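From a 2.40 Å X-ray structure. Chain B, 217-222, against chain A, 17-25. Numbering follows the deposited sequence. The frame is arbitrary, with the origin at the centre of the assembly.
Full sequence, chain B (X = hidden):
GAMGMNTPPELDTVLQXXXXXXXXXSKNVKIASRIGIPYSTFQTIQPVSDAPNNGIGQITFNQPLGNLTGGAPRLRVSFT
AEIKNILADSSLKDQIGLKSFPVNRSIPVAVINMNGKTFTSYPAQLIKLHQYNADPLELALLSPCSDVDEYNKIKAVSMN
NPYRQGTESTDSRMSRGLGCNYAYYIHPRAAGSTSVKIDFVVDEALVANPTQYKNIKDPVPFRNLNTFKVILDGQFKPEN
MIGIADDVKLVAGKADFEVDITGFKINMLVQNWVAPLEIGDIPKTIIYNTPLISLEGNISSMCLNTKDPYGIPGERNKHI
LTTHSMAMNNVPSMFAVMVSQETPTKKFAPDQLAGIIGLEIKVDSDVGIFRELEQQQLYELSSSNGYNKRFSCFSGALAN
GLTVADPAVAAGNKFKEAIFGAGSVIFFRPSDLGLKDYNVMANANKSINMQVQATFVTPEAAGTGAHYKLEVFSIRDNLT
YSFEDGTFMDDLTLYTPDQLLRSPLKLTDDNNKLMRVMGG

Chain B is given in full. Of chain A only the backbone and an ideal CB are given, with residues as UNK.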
ATOM      1  N   LYS B 217      -3.793 -16.582  -5.766  1.00 41.09           N
ATOM      2  CA  LYS B 217      -5.053 -15.835  -5.690  1.00 42.22           C
ATOM      3  C   LYS B 217      -6.254 -16.660  -6.156  1.00 41.59           C
ATOM      4  O   LYS B 217      -7.250 -16.782  -5.438  1.00 41.97           O
ATOM      5  CB  LYS B 217      -4.968 -14.576  -6.559  1.00 44.08           C
ATOM      6  CG  LYS B 217      -4.094 -13.469  -5.993  1.00 45.40           C
ATOM      7  CD  LYS B 217      -4.182 -12.209  -6.844  1.00 46.29           C
ATOM      8  CE  LYS B 217      -3.563 -11.011  -6.137  1.00 47.01           C
ATOM      9  NZ  LYS B 217      -3.576  -9.787  -6.987  1.00 46.93           N
ATOM     10  N   ASP B 218      -6.141 -17.209  -7.366  1.00 39.99           N
ATOM     11  CA  ASP B 218      -7.233 -17.942  -8.009  1.00 38.33           C
ATOM     12  C   ASP B 218      -6.672 -19.156  -8.782  1.00 35.28           C
ATOM     13  O   ASP B 218      -6.625 -19.152 -10.014  1.00 34.72           O
ATOM     14  CB  ASP B 218      -8.014 -16.976  -8.923  1.00 39.33           C
ATOM     15  CG  ASP B 218      -9.459 -17.406  -9.161  1.00 40.87           C
ATOM     16  OD1 ASP B 218      -9.874 -18.512  -8.741  1.00 41.82           O
ATOM     17  OD2 ASP B 218     -10.197 -16.613  -9.782  1.00 42.81           O
ATOM     18  N   PRO B 219      -6.238 -20.203  -8.050  1.00 32.42           N
ATOM     19  CA  PRO B 219      -5.558 -21.334  -8.689  1.00 30.78           C
ATOM     20  C   PRO B 219      -6.475 -22.246  -9.508  1.00 29.22           C
ATOM     21  O   PRO B 219      -7.583 -22.570  -9.072  1.00 28.29           O
ATOM     22  CB  PRO B 219      -4.956 -22.099  -7.502  1.00 31.14           C
ATOM     23  CG  PRO B 219      -5.832 -21.759  -6.346  1.00 31.27           C
ATOM     24  CD  PRO B 219      -6.291 -20.351  -6.582  1.00 31.84           C
ATOM     25  N   VAL B 220      -5.996 -22.650 -10.683  1.00 27.81           N
ATOM     26  CA  VAL B 220      -6.700 -23.594 -11.543  1.00 27.00           C
ATOM     27  C   VAL B 220      -6.498 -24.999 -10.962  1.00 26.33           C
ATOM     28  O   VAL B 220      -5.357 -25.415 -10.763  1.00 25.72           O
ATOM     29  CB  VAL B 220      -6.164 -23.546 -12.990  1.00 26.83           C
ATOM     30  CG1 VAL B 220      -6.880 -24.558 -13.875  1.00 26.90           C
ATOM     31  CG2 VAL B 220      -6.312 -22.147 -13.571  1.00 26.56           C
ATOM     32  N   PRO B 221      -7.599 -25.727 -10.682  1.00 26.02           N
ATOM     33  CA  PRO B 221      -7.481 -27.060 -10.081  1.00 25.64           C
ATOM     34  C   PRO B 221      -7.030 -28.151 -11.053  1.00 25.33           C
ATOM     35  O   PRO B 221      -7.106 -27.976 -12.274  1.00 25.07           O
ATOM     36  CB  PRO B 221      -8.903 -27.346  -9.590  1.00 25.88           C
ATOM     37  CG  PRO B 221      -9.778 -26.572 -10.505  1.00 25.90           C
ATOM     38  CD  PRO B 221      -9.011 -25.330 -10.849  1.00 26.03           C
ATOM     39  N   PHE B 222      -6.555 -29.261 -10.487  1.00 24.92           N
ATOM     40  CA  PHE B 222      -6.230 -30.470 -11.243  1.00 24.72           C
ATOM     41  C   PHE B 222      -7.434 -31.395 -11.246  1.00 24.86           C
ATOM     42  O   PHE B 222      -8.269 -31.320 -10.348  1.00 24.94           O
ATOM     43  CB  PHE B 222      -5.027 -31.172 -10.625  1.00 24.40           C
ATOM     44  CG  PHE B 222      -3.777 -30.351 -10.666  1.00 24.21           C
ATOM     45  CD1 PHE B 222      -3.013 -30.295 -11.823  1.00 24.13           C
ATOM     46  CD2 PHE B 222      -3.376 -29.609  -9.558  1.00 24.04           C
ATOM     47  CE1 PHE B 222      -1.861 -29.526 -11.875  1.00 24.27           C
ATOM     48  CE2 PHE B 222      -2.227 -28.836  -9.603  1.00 24.04           C
ATOM     49  CZ  PHE B 222      -1.468 -28.798 -10.762  1.00 24.26           C
TER
ATOM     50  N   UNK A  17     -18.688 -16.725 -11.744  1.00 37.01           N
ATOM     51  CA  UNK A  17     -17.886 -17.885 -11.352  1.00 36.53           C
ATOM     52  C   UNK A  17     -16.404 -17.504 -11.355  1.00 35.58           C
ATOM     53  O   UNK A  17     -16.016 -16.583 -12.076  1.00 35.74           O
ATOM     54  CB  UNK A  17     -18.142 -19.067 -12.289  1.00 36.53           C
ATOM     55  N   UNK A  18     -15.569 -18.206 -10.554  1.00 34.73           N
ATOM     56  CA  UNK A  18     -14.145 -17.843 -10.471  1.00 33.84           C
ATOM     57  C   UNK A  18     -13.384 -17.963 -11.793  1.00 32.91           C
ATOM     58  O   UNK A  18     -13.729 -18.793 -12.639  1.00 32.24           O
ATOM     59  CB  UNK A  18     -13.459 -18.725  -9.426  1.00 33.84           C
ATOM     60  N   UNK A  19     -12.350 -17.140 -11.940  1.00 32.29           N
ATOM     61  CA  UNK A  19     -11.469 -17.156 -13.110  1.00 32.21           C
ATOM     62  C   UNK A  19     -10.724 -18.492 -13.287  1.00 31.73           C
ATOM     63  O   UNK A  19     -10.335 -18.837 -14.401  1.00 31.89           O
ATOM     64  CB  UNK A  19     -10.454 -16.017 -12.999  1.00 32.21           C
ATOM     65  N   UNK A  20     -10.541 -19.237 -12.195  1.00 31.50           N
ATOM     66  CA  UNK A  20      -9.976 -20.594 -12.237  1.00 31.53           C
ATOM     67  C   UNK A  20     -10.731 -21.559 -13.163  1.00 31.37           C
ATOM     68  O   UNK A  20     -10.113 -22.454 -13.746  1.00 31.67           O
ATOM     69  CB  UNK A  20      -9.955 -21.176 -10.822  1.00 31.53           C
ATOM     70  N   UNK A  21     -12.050 -21.385 -13.282  1.00 30.91           N
ATOM     71  CA  UNK A  21     -12.869 -22.203 -14.191  1.00 30.96           C
ATOM     72  C   UNK A  21     -12.753 -21.815 -15.672  1.00 30.78           C
ATOM     73  O   UNK A  21     -13.189 -22.578 -16.532  1.00 31.10           O
ATOM     74  CB  UNK A  21     -14.336 -22.107 -13.769  1.00 30.96           C
ATOM     75  N   UNK A  22     -12.191 -20.643 -15.969  1.00 30.80           N
ATOM     76  CA  UNK A  22     -11.747 -20.328 -17.332  1.00 30.83           C
ATOM     77  C   UNK A  22     -10.469 -21.129 -17.596  1.00 30.30           C
ATOM     78  O   UNK A  22      -9.357 -20.631 -17.404  1.00 30.57           O
ATOM     79  CB  UNK A  22     -11.510 -18.827 -17.515  1.00 30.83           C
ATOM     80  N   UNK A  23     -10.648 -22.376 -18.027  1.00 29.70           N
ATOM     81  CA  UNK A  23      -9.545 -23.337 -18.165  1.00 29.14           C
ATOM     82  C   UNK A  23      -8.573 -22.877 -19.254  1.00 29.02           C
ATOM     83  O   UNK A  23      -9.017 -22.532 -20.349  1.00 29.11           O
ATOM     84  CB  UNK A  23     -10.083 -24.732 -18.490  1.00 29.14           C
ATOM     85  N   UNK A  24      -7.255 -22.845 -18.958  1.00 29.37           N
ATOM     86  CA  UNK A  24      -6.302 -22.571 -20.039  1.00 29.38           C
ATOM     87  C   UNK A  24      -6.242 -23.716 -21.057  1.00 29.71           C
ATOM     88  O   UNK A  24      -6.024 -24.869 -20.681  1.00 29.38           O
ATOM     89  CB  UNK A  24      -4.909 -22.324 -19.457  1.00 29.38           C
ATOM     90  N   UNK A  25      -6.466 -23.380 -22.327  1.00 30.07           N
ATOM     91  CA  UNK A  25      -6.479 -24.338 -23.433  1.00 30.45           C
ATOM     92  C   UNK A  25      -5.748 -23.733 -24.631  1.00 30.91           C
ATOM     93  O   UNK A  25      -5.362 -22.562 -24.612  1.00 30.64           O
ATOM     94  CB  UNK A  25      -7.912 -24.721 -23.809  1.00 30.45           C
TER

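Position 17 has no atom of the chain B stretch within 5.5 Å of its ideal CB, and its extended backbone (phi/psi -147/154) disfavours proline but little else, so most residues would suit. It is Ala17(A), without contact here.

At position 18, CA-to-CB points toward chain B and the ideal CB lies 3.7 Å from OD1 of Asp218(B). Phi/psi of -62/151 admits proline as well as many small or polar residues; an acidic group beside that carboxylate would be unfavourable. The residue is Pro18(A), whose CB packs 3.8 Å from Asp218(B) OD1.

Position 19 begins a 3-10 segment (phi/psi -62/-25). Its ideal CB is a tight 3.3 Å from Asp218(B) OD2, but the bond runs sideways, so a long side chain can leave the carboxylate behind. Its backbone N lies 3.1 Å from the same OD2, an interaction open to any residue except proline. Tyr19(A) fits: its N-H donates to Asp218(B) OD2, although the 122° angle makes this hydrogen bond weak. With chi1 at -164° (t), the end of the ring leads away, and its hydroxyl is hydrogen-bonded elsewhere in the structure.

Position 20 is the most constrained. CA-to-CB points toward chain B, where the ideal CB meets Pro219(B) O at 3.3 Å, Asp218(B) OD1 at 3.4 Å and Val220(B) CA at 4.1 Å. Such close backbone and carboxylate atoms favour alanine, glycine or perhaps serine. Ala20(A) places its CB 3.2 Å from Pro219(B) O and 4.3 Å from Pro221(B) CD.

Position 21 points away, leaving wide latitude. Tyr21(A) leads the end of its side chain back nearer, its CE1 coming 4.9 Å from Pro221(B) CG; its N donates a hydrogen bond to Pro18(A) O at 3.2 Å.

Position 22 points sideways with nothing in reach, so many residues would do. Asn22(A) has its ND2 hydrogen-bonded elsewhere in the structure, and its N donates to Tyr19(A) O at 3.0 Å.

Position 23 also has a distant CB, but Val220(B) and Pro221(B) offer apolar surface that a long hydrophobic or aromatic group could reach. Trp23(A), chi1 -52° (m), does so obliquely: CE3 is 3.8 Å from Val220(B) CG1 and CH2 is 3.8 Å from Pro221(B) CG.

Position 24 points sideways, its ideal CB clear of the stretch; phi/psi of -68/125 admits proline, and the methyl CG2 of Val220(B) favours an apolar group. Pro24(A) sets CD 4.1 Å from Val220(B) CG2.

Position 25 is out of reach and undemanding; Thr25(A) makes no contact with the chain B stretch.

Chain A 17-25: APYAYNWPT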
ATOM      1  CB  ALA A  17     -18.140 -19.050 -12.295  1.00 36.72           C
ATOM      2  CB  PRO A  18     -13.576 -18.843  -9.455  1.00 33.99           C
ATOM      3  CG  PRO A  18     -14.741 -19.348  -8.694  1.00 34.11           C
ATOM      4  CD  PRO A  18     -15.900 -19.314  -9.637  1.00 34.39           C
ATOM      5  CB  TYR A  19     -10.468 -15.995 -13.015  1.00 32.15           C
ATOM      6  CG  TYR A  19      -9.759 -15.664 -14.312  1.00 32.15           C
ATOM      7  CD1 TYR A  19     -10.456 -15.118 -15.393  1.00 32.20           C
ATOM      8  CD2 TYR A  19      -8.385 -15.880 -14.459  1.00 32.15           C
ATOM      9  CE1 TYR A  19      -9.809 -14.809 -16.582  1.00 32.31           C
ATOM     10  CE2 TYR A  19      -7.731 -15.568 -15.646  1.00 32.27           C
ATOM     11  CZ  TYR A  19      -8.447 -15.034 -16.703  1.00 32.46           C
ATOM     12  OH  TYR A  19      -7.817 -14.724 -17.886  1.00 32.91           O
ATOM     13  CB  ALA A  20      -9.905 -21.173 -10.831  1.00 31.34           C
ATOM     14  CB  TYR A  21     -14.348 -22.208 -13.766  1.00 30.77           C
ATOM     15  CG  TYR A  21     -14.670 -23.006 -12.509  1.00 30.57           C
ATOM     16  CD1 TYR A  21     -14.081 -24.253 -12.255  1.00 30.39           C
ATOM     17  CD2 TYR A  21     -15.604 -22.528 -11.588  1.00 30.56           C
ATOM     18  CE1 TYR A  21     -14.393 -24.975 -11.109  1.00 30.58           C
ATOM     19  CE2 TYR A  21     -15.923 -23.244 -10.440  1.00 30.63           C
ATOM     20  CZ  TYR A  21     -15.315 -24.468 -10.206  1.00 30.70           C
ATOM     21  OH  TYR A  21     -15.627 -25.182  -9.072  1.00 30.68           O
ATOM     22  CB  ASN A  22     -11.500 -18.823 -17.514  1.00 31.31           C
ATOM     23  CG  ASN A  22     -11.043 -18.470 -18.924  1.00 31.76           C
ATOM     24  OD1 ASN A  22     -11.565 -18.995 -19.908  1.00 32.35           O
ATOM     25  ND2 ASN A  22     -10.060 -17.581 -19.028  1.00 32.14           N
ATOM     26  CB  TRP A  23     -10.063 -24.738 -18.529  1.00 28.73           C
ATOM     27  CG  TRP A  23     -11.145 -25.274 -17.631  1.00 28.11           C
ATOM     28  CD1 TRP A  23     -12.484 -25.289 -17.892  1.00 27.89           C
ATOM     29  CD2 TRP A  23     -10.981 -25.876 -16.341  1.00 27.60           C
ATOM     30  NE1 TRP A  23     -13.167 -25.853 -16.842  1.00 27.70           N
ATOM     31  CE2 TRP A  23     -12.269 -26.225 -15.878  1.00 27.56           C
ATOM     32  CE3 TRP A  23      -9.872 -26.150 -15.529  1.00 27.63           C
ATOM     33  CZ2 TRP A  23     -12.481 -26.837 -14.637  1.00 27.39           C
ATOM     34  CZ3 TRP A  23     -10.084 -26.762 -14.291  1.00 27.39           C
ATOM     35  CH2 TRP A  23     -11.380 -27.097 -13.861  1.00 27.32           C
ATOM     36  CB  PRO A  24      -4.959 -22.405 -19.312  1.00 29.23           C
ATOM     37  CG  PRO A  24      -5.298 -22.151 -17.887  1.00 29.15           C
ATOM     38  CD  PRO A  24      -6.607 -22.828 -17.631  1.00 29.29           C
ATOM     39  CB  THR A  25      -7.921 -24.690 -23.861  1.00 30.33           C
ATOM     40  OG1 THR A  25      -8.576 -23.520 -24.373  1.00 30.14           O
ATOM     41  CG2 THR A  25      -8.724 -25.251 -22.688  1.00 30.21           C
TER
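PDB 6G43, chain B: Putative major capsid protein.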